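Local coordinates for taurine:2-oxoglutarate aminotransferase (Bifidobacterium kashiwanohense PV20-2, PDB 6JIX), which probably transfers the amino group of taurine to 2-oxoglutarate with the help of pyridoxal 5'-phosphate, as a class-III aminotransferase, at residues Thr284-Leu290 / Leu319-Gly324; Val11-Ser16 / Gly28-Pro32; Gly155-Arg159 / Gly411-Asn415; Met126-Val130 / Ile299-Phe303. All coordinates share one frame. Numbering follows the deposited sequence.

Contact 1 of 4, residues Thr284-Leu290 / Leu319-Gly324; sequences TCGYVPL and LACAAG
This buried apolar contact seats the loop that carries the cofactor-binding Lys-281 against helix 318-333, close to the subunit interface. The loop joins strands 276-279 and 291-296 of the large central sheet typical of fold-type I PLP enzymes. Segment 284-290 opens with a type I' turn, Thr-284 to Tyr-287, closed by Tyr-287 N to Thr-284 O (2.9 Å); Gly-286 suits its positive phi of 80°. Thr-284 OG1 donates to Val-288 O (2.6 Å), drawing the loop together. CA atoms pair Thr-284 with Gly-324 (4.7 Å) and Val-288 with Ala-320 (5.1 Å). Val-288, a t rotamer, reaches Ala-320 CB with CG1 (3.4 Å) and Ala-323 CB with CG2 (3.9 Å). Leu-290 CD2 lies 3.7 Å from Ala-320 O; a CB on Gly-324 would press on that same methyl, so glycine fits. Across the dimer, Gly-286 O accepts from His-317 of the second subunit. With no hydrogen bond linking the segments, close fit and small helix residues hold them: alanine and glycine let the backbones approach closely.

Contact 2 of 4, residues Val11-Ser16 / Gly28-Pro32; sequences VASLHS and GPVKP
Val-30 is the residue most deeply engaged here, its side chain set into the groove along one side of helix 8-18. It sits in an extended loop (phi/psi -152/141°), and its p rotamer puts CG1 3.8 Å from Ala-12 CB and 3.4 Å from Ala-12 O. CG2 makes a CH-pi contact over one face of the His-15 ring, 4.2 Å from the centroid; the ring's NE2 is hydrogen-bonded to Gln-21. Small Ala-12 admits the loop: Ala-12 CB lies 4.0 Å from Pro-32 CG, and Val-11 CG1 3.8 Å from Pro-32 CB. The CA register runs from Ala-12 with Pro-32 (5.3 Å) to Ser-16 with Gly-28 (6.1 Å). After helix 8-18 the chain turns back, so that the loop before strand 33-37 packs along the helix it has just left, and Val-30 also packs on Ala-85 of the second subunit. Ser-16 OG donates to Gly-28 O at a very short 2.4 Å, so one polar tie fixes the register of an otherwise apolar contact.

Contact 3 of 4, residues Gly155-Arg159 / Gly411-Asn415; sequences GDWRR and GRETN
Two arginine guanidinium groups lie flat on one another here: those of Arg-158 and Arg-412 have centres 3.5 Å apart and planes at 6°. Nearby, Asp-156 offsets the like charges, making the three a salt-bridge network. Its OD1 accepts from Arg-158 NH2 (3.1 Å, a salt bridge) and stands 3.9 Å from Arg-412 NE, a long salt bridge without a directed N-H; OD1 also accepts from Asn-225. Asp-156 OD2 takes Arg-158 N (3.2 Å), a capping bond at the type I turn Asp-156 to Arg-159. The backbones stay apart, the nearest CA atoms, of Asp-156 and Glu-413, being 9.8 Å distant, so long side chains bridge two loops, the second making a type II' turn, Arg-412 to Asn-415. Arg-158 also makes cation-pi contacts with Tyr-143 of the PLP pocket and Trp-23 of a glutamate site. Arg-412 NH2 approaches Trp-157 CZ2 obliquely, at 3.2 Å. Trp-157, chi1 p, donates from NE1 to Glu-413 OE2 (3.0 Å), while Glu-413 OE1 accepts from His-389 N.

Contact 4 of 4, residues Met126-Val130 / Ile299-Phe303; sequences MARMV and ISDYF
Phe-303 drives its ring into the hollow formed by Met-126, Met-129 and Val-130, positions i, i+3 and i+4 of helix 116-131. In the m rotamer (chi1 -70°), its CE2 comes 4.0 Å from Met-126 CB and 3.5 Å from Val-130 CG2, while CE1 meets Met-129 SD at 3.9 Å. Both sulfurs make Met-aromatic contacts 5.2 Å from the ring centroid, that of Met-129 at the edge and that of Met-126 obliquely. Methionine suits such a wall, since its flexible, polarisable chain can mould itself to a flat ring. The two helical segments cross steeply, with axes 10.7 Å apart at closest approach and a signed angle of 70°; the nearest CA atoms belong to Val-130 and Tyr-302 (6.5 Å). Both helices pack by the large central sheet of the fold: helix 116-131 follows strand 107-113, helix 297-305 follows strand 291-296, and Ala-127 and Ile-299 both touch Leu-248 and Met-276 on its strands. The reciprocal bump is Val-130, chi1 t, whose CG2 fills the notch between Ile-299 CG2 (4.2 Å), Tyr-302 CD1 (3.9 Å) and Phe-303. Its compact branched side chain lets Tyr-302, chi1 t, lie across the helix backbone: Val-130 CA sits squarely over one ring face, a CH-pi contact 4.0 Å from the centroid. Met-20 of the second subunit packs on both Met-126 and Phe-303.

In the fold
Contacts 1 and 3 lie on opposite sides of the chain's centre, their own centres about 27 Å apart, and each comes near a bound PLP: the side chain of Pro-289 is about 8 Å from one, that of Arg-158 about 6 Å. Contact 2 lies beside a glutamate site. Ser-22, Trp-23 and His-24 lie in the chain between its segments, and the side chain of His-15 is about 7 Å from a bound glutamate; the side chain of Arg-158 is about 5 Å from a bound glutamate. Contact 4 is remotest from contact 2, about 45 Å between centres. In sequence it alternates with contact 1. All four contacts touch the second subunit, contact 3 through Trp-157 alone.

Contact 1 of 4, residues Thr284-Leu290 / Leu319-Gly324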
# COMPACT_ATOMS: atom_id res chain seq x y z
N THR A 284 -9.11 8.01 -7.69
CA THR A 284 -9.12 7.28 -8.96
C THR A 284 -10.33 6.37 -9.09
O THR A 284 -10.36 5.54 -10.00
CB THR A 284 -7.83 6.46 -9.16
OG1 THR A 284 -7.91 5.22 -8.43
CG2 THR A 284 -6.60 7.23 -8.71
N CYS A 285 -11.34 6.50 -8.22
CA CYS A 285 -12.50 5.61 -8.24
C CYS A 285 -12.09 4.13 -8.19
O CYS A 285 -12.85 3.24 -8.62
CB CYS A 285 -13.37 5.87 -9.47
SG CYS A 285 -13.84 7.59 -9.58
N GLY A 286 -10.89 3.87 -7.66
CA GLY A 286 -10.38 2.52 -7.52
C GLY A 286 -9.79 1.94 -8.78
O GLY A 286 -9.32 0.80 -8.75
N TYR A 287 -9.81 2.68 -9.89
CA TYR A 287 -9.39 2.12 -11.16
C TYR A 287 -7.90 1.80 -11.16
O TYR A 287 -7.49 0.85 -11.83
CB TYR A 287 -9.71 3.09 -12.30
CG TYR A 287 -11.18 3.29 -12.64
CD1 TYR A 287 -12.20 2.92 -11.75
CD2 TYR A 287 -11.55 3.88 -13.85
CE1 TYR A 287 -13.54 3.13 -12.09
CE2 TYR A 287 -12.88 4.09 -14.20
CZ TYR A 287 -13.87 3.72 -13.32
OH TYR A 287 -15.18 3.95 -13.70
N VAL A 288 -7.10 2.56 -10.42
CA VAL A 288 -5.68 2.26 -10.18
C VAL A 288 -5.38 2.59 -8.72
O VAL A 288 -5.81 3.65 -8.25
CB VAL A 288 -4.76 3.06 -11.11
CG1 VAL A 288 -3.30 2.58 -10.98
CG2 VAL A 288 -5.24 2.97 -12.54
N PRO A 289 -4.66 1.74 -7.99
CA PRO A 289 -4.36 2.03 -6.58
C PRO A 289 -3.64 3.37 -6.42
O PRO A 289 -2.57 3.60 -6.99
CB PRO A 289 -3.45 0.86 -6.17
CG PRO A 289 -3.88 -0.24 -7.06
CD PRO A 289 -4.23 0.39 -8.38
N LEU A 290 -4.23 4.24 -5.59
CA LEU A 290 -3.62 5.54 -5.33
C LEU A 290 -4.18 6.09 -4.04
O LEU A 290 -5.38 5.96 -3.76
CB LEU A 290 -3.89 6.52 -6.48
CG LEU A 290 -3.25 7.91 -6.37
CD1 LEU A 290 -1.73 7.84 -6.25
CD2 LEU A 290 -3.68 8.79 -7.56
N LEU A 319 0.94 5.82 -13.96
CA LEU A 319 -0.38 5.40 -14.41
C LEU A 319 -1.46 5.82 -13.42
O LEU A 319 -2.49 6.39 -13.80
CB LEU A 319 -0.43 3.89 -14.62
CG LEU A 319 -1.59 3.43 -15.49
CD1 LEU A 319 -1.23 3.63 -16.95
CD2 LEU A 319 -1.95 1.98 -15.19
N ALA A 320 -1.23 5.54 -12.14
CA ALA A 320 -2.24 5.84 -11.14
C ALA A 320 -2.58 7.32 -11.15
O ALA A 320 -3.76 7.70 -11.08
CB ALA A 320 -1.75 5.41 -9.76
N CYS A 321 -1.55 8.18 -11.24
CA CYS A 321 -1.78 9.62 -11.26
C CYS A 321 -2.55 10.05 -12.50
O CYS A 321 -3.45 10.90 -12.41
CB CYS A 321 -0.46 10.36 -11.18
SG CYS A 321 0.21 10.39 -9.52
N ALA A 322 -2.20 9.49 -13.67
CA ALA A 322 -2.95 9.80 -14.88
C ALA A 322 -4.43 9.51 -14.69
O ALA A 322 -5.29 10.33 -15.04
CB ALA A 322 -2.40 9.03 -16.08
N ALA A 323 -4.75 8.35 -14.10
CA ALA A 323 -6.15 8.07 -13.79
C ALA A 323 -6.71 9.12 -12.84
O ALA A 323 -7.86 9.55 -13.00
CB ALA A 323 -6.29 6.67 -13.22
N GLY A 324 -5.91 9.56 -11.86
CA GLY A 324 -6.36 10.60 -10.93
C GLY A 324 -6.68 11.91 -11.62
O GLY A 324 -7.74 12.50 -11.40

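Contact 2 of 4, residues Val11-Ser16 / Gly28-Pro32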
# COMPACT_ATOMS: atom_id res chain seq x y z
N VAL A 11 -13.60 -19.55 -12.86
CA VAL A 11 -13.10 -18.37 -12.17
C VAL A 11 -13.41 -18.45 -10.68
O VAL A 11 -12.55 -18.14 -9.84
CB VAL A 11 -13.68 -17.09 -12.80
CG1 VAL A 11 -13.68 -15.95 -11.80
CG2 VAL A 11 -12.89 -16.72 -14.05
N ALA A 12 -14.62 -18.87 -10.32
CA ALA A 12 -15.00 -18.97 -8.91
C ALA A 12 -14.30 -20.12 -8.21
O ALA A 12 -13.97 -20.02 -7.02
CB ALA A 12 -16.52 -19.14 -8.79
N SER A 13 -14.05 -21.22 -8.93
CA SER A 13 -13.35 -22.36 -8.37
C SER A 13 -11.90 -22.02 -8.06
O SER A 13 -11.39 -22.35 -6.98
CB SER A 13 -13.44 -23.55 -9.33
OG SER A 13 -12.28 -24.37 -9.27
N LEU A 14 -11.20 -21.39 -9.01
CA LEU A 14 -9.81 -20.99 -8.79
C LEU A 14 -9.70 -20.00 -7.64
O LEU A 14 -8.75 -20.06 -6.85
CB LEU A 14 -9.21 -20.42 -10.07
CG LEU A 14 -9.03 -21.50 -11.14
CD1 LEU A 14 -7.83 -21.23 -11.98
CD2 LEU A 14 -8.89 -22.84 -10.45
N HIS A 15 -10.64 -19.06 -7.54
CA HIS A 15 -10.62 -18.13 -6.42
C HIS A 15 -10.78 -18.87 -5.09
O HIS A 15 -10.04 -18.63 -4.13
CB HIS A 15 -11.71 -17.06 -6.58
CG HIS A 15 -11.85 -16.16 -5.38
ND1 HIS A 15 -11.42 -14.86 -5.37
CD2 HIS A 15 -12.38 -16.39 -4.16
CE1 HIS A 15 -11.67 -14.32 -4.19
NE2 HIS A 15 -12.25 -15.23 -3.44
N SER A 16 -11.76 -19.77 -5.02
CA SER A 16 -12.03 -20.50 -3.78
C SER A 16 -10.85 -21.34 -3.35
O SER A 16 -10.69 -21.62 -2.15
CB SER A 16 -13.26 -21.39 -3.96
OG SER A 16 -14.42 -20.71 -3.53
N GLY A 28 -14.64 -20.44 0.91
CA GLY A 28 -16.08 -20.45 0.82
C GLY A 28 -16.56 -20.45 -0.63
O GLY A 28 -15.76 -20.48 -1.58
N PRO A 29 -17.87 -20.43 -0.82
CA PRO A 29 -18.42 -20.12 -2.15
C PRO A 29 -18.22 -18.64 -2.47
O PRO A 29 -18.10 -17.80 -1.58
CB PRO A 29 -19.90 -20.49 -2.01
CG PRO A 29 -20.19 -20.26 -0.55
CD PRO A 29 -18.93 -20.55 0.21
N VAL A 30 -18.24 -18.32 -3.77
CA VAL A 30 -17.96 -16.95 -4.19
C VAL A 30 -18.67 -16.63 -5.51
O VAL A 30 -18.76 -17.47 -6.42
CB VAL A 30 -16.44 -16.72 -4.33
CG1 VAL A 30 -15.85 -17.71 -5.30
CG2 VAL A 30 -16.16 -15.30 -4.75
N LYS A 31 -19.18 -15.40 -5.60
CA LYS A 31 -19.81 -14.92 -6.82
C LYS A 31 -18.74 -14.43 -7.80
O LYS A 31 -17.96 -13.54 -7.44
CB LYS A 31 -20.80 -13.80 -6.50
CG LYS A 31 -21.97 -13.68 -7.49
CD LYS A 31 -23.09 -12.76 -6.99
CE LYS A 31 -23.44 -13.01 -5.52
NZ LYS A 31 -24.31 -14.21 -5.31
N PRO A 32 -18.66 -14.99 -9.02
CA PRO A 32 -17.69 -14.49 -10.00
C PRO A 32 -18.24 -13.34 -10.84
O PRO A 32 -19.35 -13.44 -11.37
CB PRO A 32 -17.39 -15.73 -10.85
CG PRO A 32 -18.70 -16.46 -10.86
CD PRO A 32 -19.40 -16.15 -9.54

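Contact 3 of 4, residues Gly155-Arg159 / Gly411-Asn415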
# COMPACT_ATOMS: atom_id res chain seq x y z
N GLY A 155 -10.03 2.29 15.61
CA GLY A 155 -10.82 1.97 16.79
C GLY A 155 -11.52 0.63 16.78
O GLY A 155 -11.59 -0.04 17.83
N ASP A 156 -12.05 0.20 15.63
CA ASP A 156 -12.91 -0.97 15.66
C ASP A 156 -12.08 -2.25 15.85
O ASP A 156 -10.85 -2.25 15.76
CB ASP A 156 -13.83 -1.03 14.42
CG ASP A 156 -13.09 -1.34 13.10
OD1 ASP A 156 -13.56 -0.85 12.04
OD2 ASP A 156 -12.07 -2.08 13.11
N TRP A 157 -12.79 -3.34 16.14
CA TRP A 157 -12.18 -4.55 16.66
C TRP A 157 -11.21 -5.22 15.69
O TRP A 157 -10.50 -6.14 16.11
CB TRP A 157 -13.29 -5.54 17.06
CG TRP A 157 -14.35 -5.79 15.99
CD1 TRP A 157 -15.60 -5.24 15.94
CD2 TRP A 157 -14.25 -6.67 14.86
NE1 TRP A 157 -16.28 -5.71 14.84
CE2 TRP A 157 -15.47 -6.59 14.16
CE3 TRP A 157 -13.25 -7.51 14.37
CZ2 TRP A 157 -15.72 -7.32 13.00
CZ3 TRP A 157 -13.49 -8.24 13.20
CH2 TRP A 157 -14.72 -8.13 12.53
N ARG A 158 -11.14 -4.78 14.44
CA ARG A 158 -10.13 -5.33 13.53
C ARG A 158 -8.71 -5.01 13.99
O ARG A 158 -7.76 -5.61 13.47
CB ARG A 158 -10.38 -4.81 12.12
CG ARG A 158 -11.65 -5.39 11.48
CD ARG A 158 -11.82 -4.89 10.07
NE ARG A 158 -12.43 -3.56 10.06
CZ ARG A 158 -12.80 -2.93 8.96
NH1 ARG A 158 -12.60 -3.49 7.78
NH2 ARG A 158 -13.36 -1.73 9.04
N ARG A 159 -8.56 -4.07 14.93
CA ARG A 159 -7.28 -3.77 15.56
C ARG A 159 -6.79 -4.89 16.50
O ARG A 159 -5.58 -5.01 16.70
CB ARG A 159 -7.41 -2.45 16.33
CG ARG A 159 -6.57 -2.36 17.60
CD ARG A 159 -6.46 -0.94 18.08
NE ARG A 159 -7.77 -0.44 18.46
CZ ARG A 159 -8.32 -0.62 19.66
NH1 ARG A 159 -7.66 -1.28 20.59
NH2 ARG A 159 -9.53 -0.13 19.92
N GLY A 411 -22.51 -3.38 5.09
CA GLY A 411 -22.61 -2.60 6.31
C GLY A 411 -21.61 -3.14 7.31
O GLY A 411 -20.97 -4.16 7.09
N ARG A 412 -21.46 -2.40 8.40
CA ARG A 412 -20.72 -2.86 9.57
C ARG A 412 -21.62 -2.73 10.78
O ARG A 412 -22.58 -1.95 10.79
CB ARG A 412 -19.41 -2.09 9.76
CG ARG A 412 -18.33 -2.50 8.73
CD ARG A 412 -16.94 -2.09 9.17
NE ARG A 412 -16.53 -2.78 10.38
CZ ARG A 412 -15.86 -3.93 10.39
NH1 ARG A 412 -15.50 -4.50 9.24
NH2 ARG A 412 -15.55 -4.49 11.54
N GLU A 413 -21.34 -3.53 11.80
CA GLU A 413 -22.07 -3.43 13.07
C GLU A 413 -23.56 -3.58 12.79
O GLU A 413 -23.98 -4.64 12.30
CB GLU A 413 -21.66 -2.13 13.76
CG GLU A 413 -20.25 -2.12 14.34
CD GLU A 413 -19.74 -3.52 14.69
OE1 GLU A 413 -20.46 -4.29 15.37
OE2 GLU A 413 -18.60 -3.83 14.27
N THR A 414 -24.39 -2.58 13.12
CA THR A 414 -25.84 -2.67 13.06
C THR A 414 -26.40 -1.82 11.92
O THR A 414 -27.57 -1.43 11.96
CB THR A 414 -26.46 -2.26 14.41
OG1 THR A 414 -27.74 -2.87 14.60
CG2 THR A 414 -26.65 -0.75 14.53
N ASN A 415 -25.58 -1.52 10.91
CA ASN A 415 -25.93 -0.56 9.87
C ASN A 415 -25.99 -1.18 8.49
O ASN A 415 -25.31 -2.17 8.19
CB ASN A 415 -24.95 0.60 9.82
CG ASN A 415 -24.73 1.19 11.18
OD1 ASN A 415 -23.74 0.88 11.86
ND2 ASN A 415 -25.68 2.01 11.61

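Contact 4 of 4, residues Met126-Val130 / Ile299-Phe303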
# COMPACT_ATOMS: atom_id res chain seq x y z
N MET A 126 4.69 11.74 9.75
CA MET A 126 5.00 13.15 9.55
C MET A 126 4.61 13.99 10.76
O MET A 126 5.37 14.88 11.18
CB MET A 126 4.29 13.64 8.28
CG MET A 126 4.66 12.87 7.01
SD MET A 126 4.11 13.71 5.51
CE MET A 126 2.65 12.81 5.06
N ALA A 127 3.45 13.70 11.38
CA ALA A 127 3.05 14.48 12.54
C ALA A 127 4.03 14.30 13.69
O ALA A 127 4.39 15.26 14.37
CB ALA A 127 1.63 14.10 12.98
N ARG A 128 4.50 13.07 13.90
CA ARG A 128 5.50 12.86 14.95
C ARG A 128 6.80 13.60 14.62
O ARG A 128 7.42 14.19 15.51
CB ARG A 128 5.75 11.36 15.13
CG ARG A 128 4.83 10.68 16.12
CD ARG A 128 4.64 9.21 15.80
NE ARG A 128 3.83 8.52 16.81
CZ ARG A 128 3.56 7.22 16.81
NH1 ARG A 128 4.03 6.44 15.84
NH2 ARG A 128 2.84 6.69 17.79
N MET A 129 7.21 13.60 13.35
CA MET A 129 8.43 14.31 12.94
C MET A 129 8.26 15.82 13.06
O MET A 129 9.15 16.52 13.55
CB MET A 129 8.82 13.93 11.51
CG MET A 129 9.76 12.72 11.37
SD MET A 129 10.15 12.29 9.65
CE MET A 129 8.90 11.07 9.29
N VAL A 130 7.12 16.35 12.59
CA VAL A 130 6.92 17.80 12.59
C VAL A 130 6.82 18.33 14.02
O VAL A 130 7.49 19.30 14.39
CB VAL A 130 5.68 18.17 11.78
CG1 VAL A 130 5.23 19.56 12.17
CG2 VAL A 130 5.96 18.04 10.28
N ILE A 299 3.68 22.44 7.26
CA ILE A 299 4.28 21.11 7.19
C ILE A 299 5.21 20.99 5.99
O ILE A 299 6.30 20.41 6.09
CB ILE A 299 3.17 20.04 7.17
CG1 ILE A 299 2.44 20.01 8.53
CG2 ILE A 299 3.74 18.69 6.78
CD1 ILE A 299 1.27 19.02 8.60
N SER A 300 4.81 21.53 4.84
CA SER A 300 5.72 21.52 3.69
C SER A 300 7.02 22.24 4.03
O SER A 300 8.12 21.77 3.68
CB SER A 300 5.03 22.16 2.48
OG SER A 300 5.95 22.40 1.42
N ASP A 301 6.92 23.37 4.74
CA ASP A 301 8.11 24.10 5.17
C ASP A 301 9.00 23.24 6.04
O ASP A 301 10.23 23.24 5.87
CB ASP A 301 7.72 25.36 5.94
CG ASP A 301 7.28 26.51 5.03
OD1 ASP A 301 7.43 26.41 3.79
OD2 ASP A 301 6.78 27.52 5.58
N TYR A 302 8.42 22.51 6.99
CA TYR A 302 9.24 21.68 7.86
C TYR A 302 10.11 20.74 7.04
O TYR A 302 11.31 20.59 7.30
CB TYR A 302 8.37 20.86 8.84
CG TYR A 302 9.24 20.04 9.78
CD1 TYR A 302 9.67 18.76 9.43
CD2 TYR A 302 9.68 20.56 10.98
CE1 TYR A 302 10.49 18.02 10.27
CE2 TYR A 302 10.50 19.84 11.83
CZ TYR A 302 10.91 18.57 11.47
OH TYR A 302 11.73 17.85 12.33
N PHE A 303 9.52 20.10 6.03
CA PHE A 303 10.24 19.14 5.21
C PHE A 303 11.00 19.79 4.06
O PHE A 303 11.57 19.08 3.22
CB PHE A 303 9.26 18.05 4.73
CG PHE A 303 8.80 17.16 5.84
CD1 PHE A 303 9.69 16.31 6.50
CD2 PHE A 303 7.49 17.21 6.29
CE1 PHE A 303 9.28 15.49 7.55
CE2 PHE A 303 7.07 16.40 7.35
CZ PHE A 303 7.97 15.55 7.98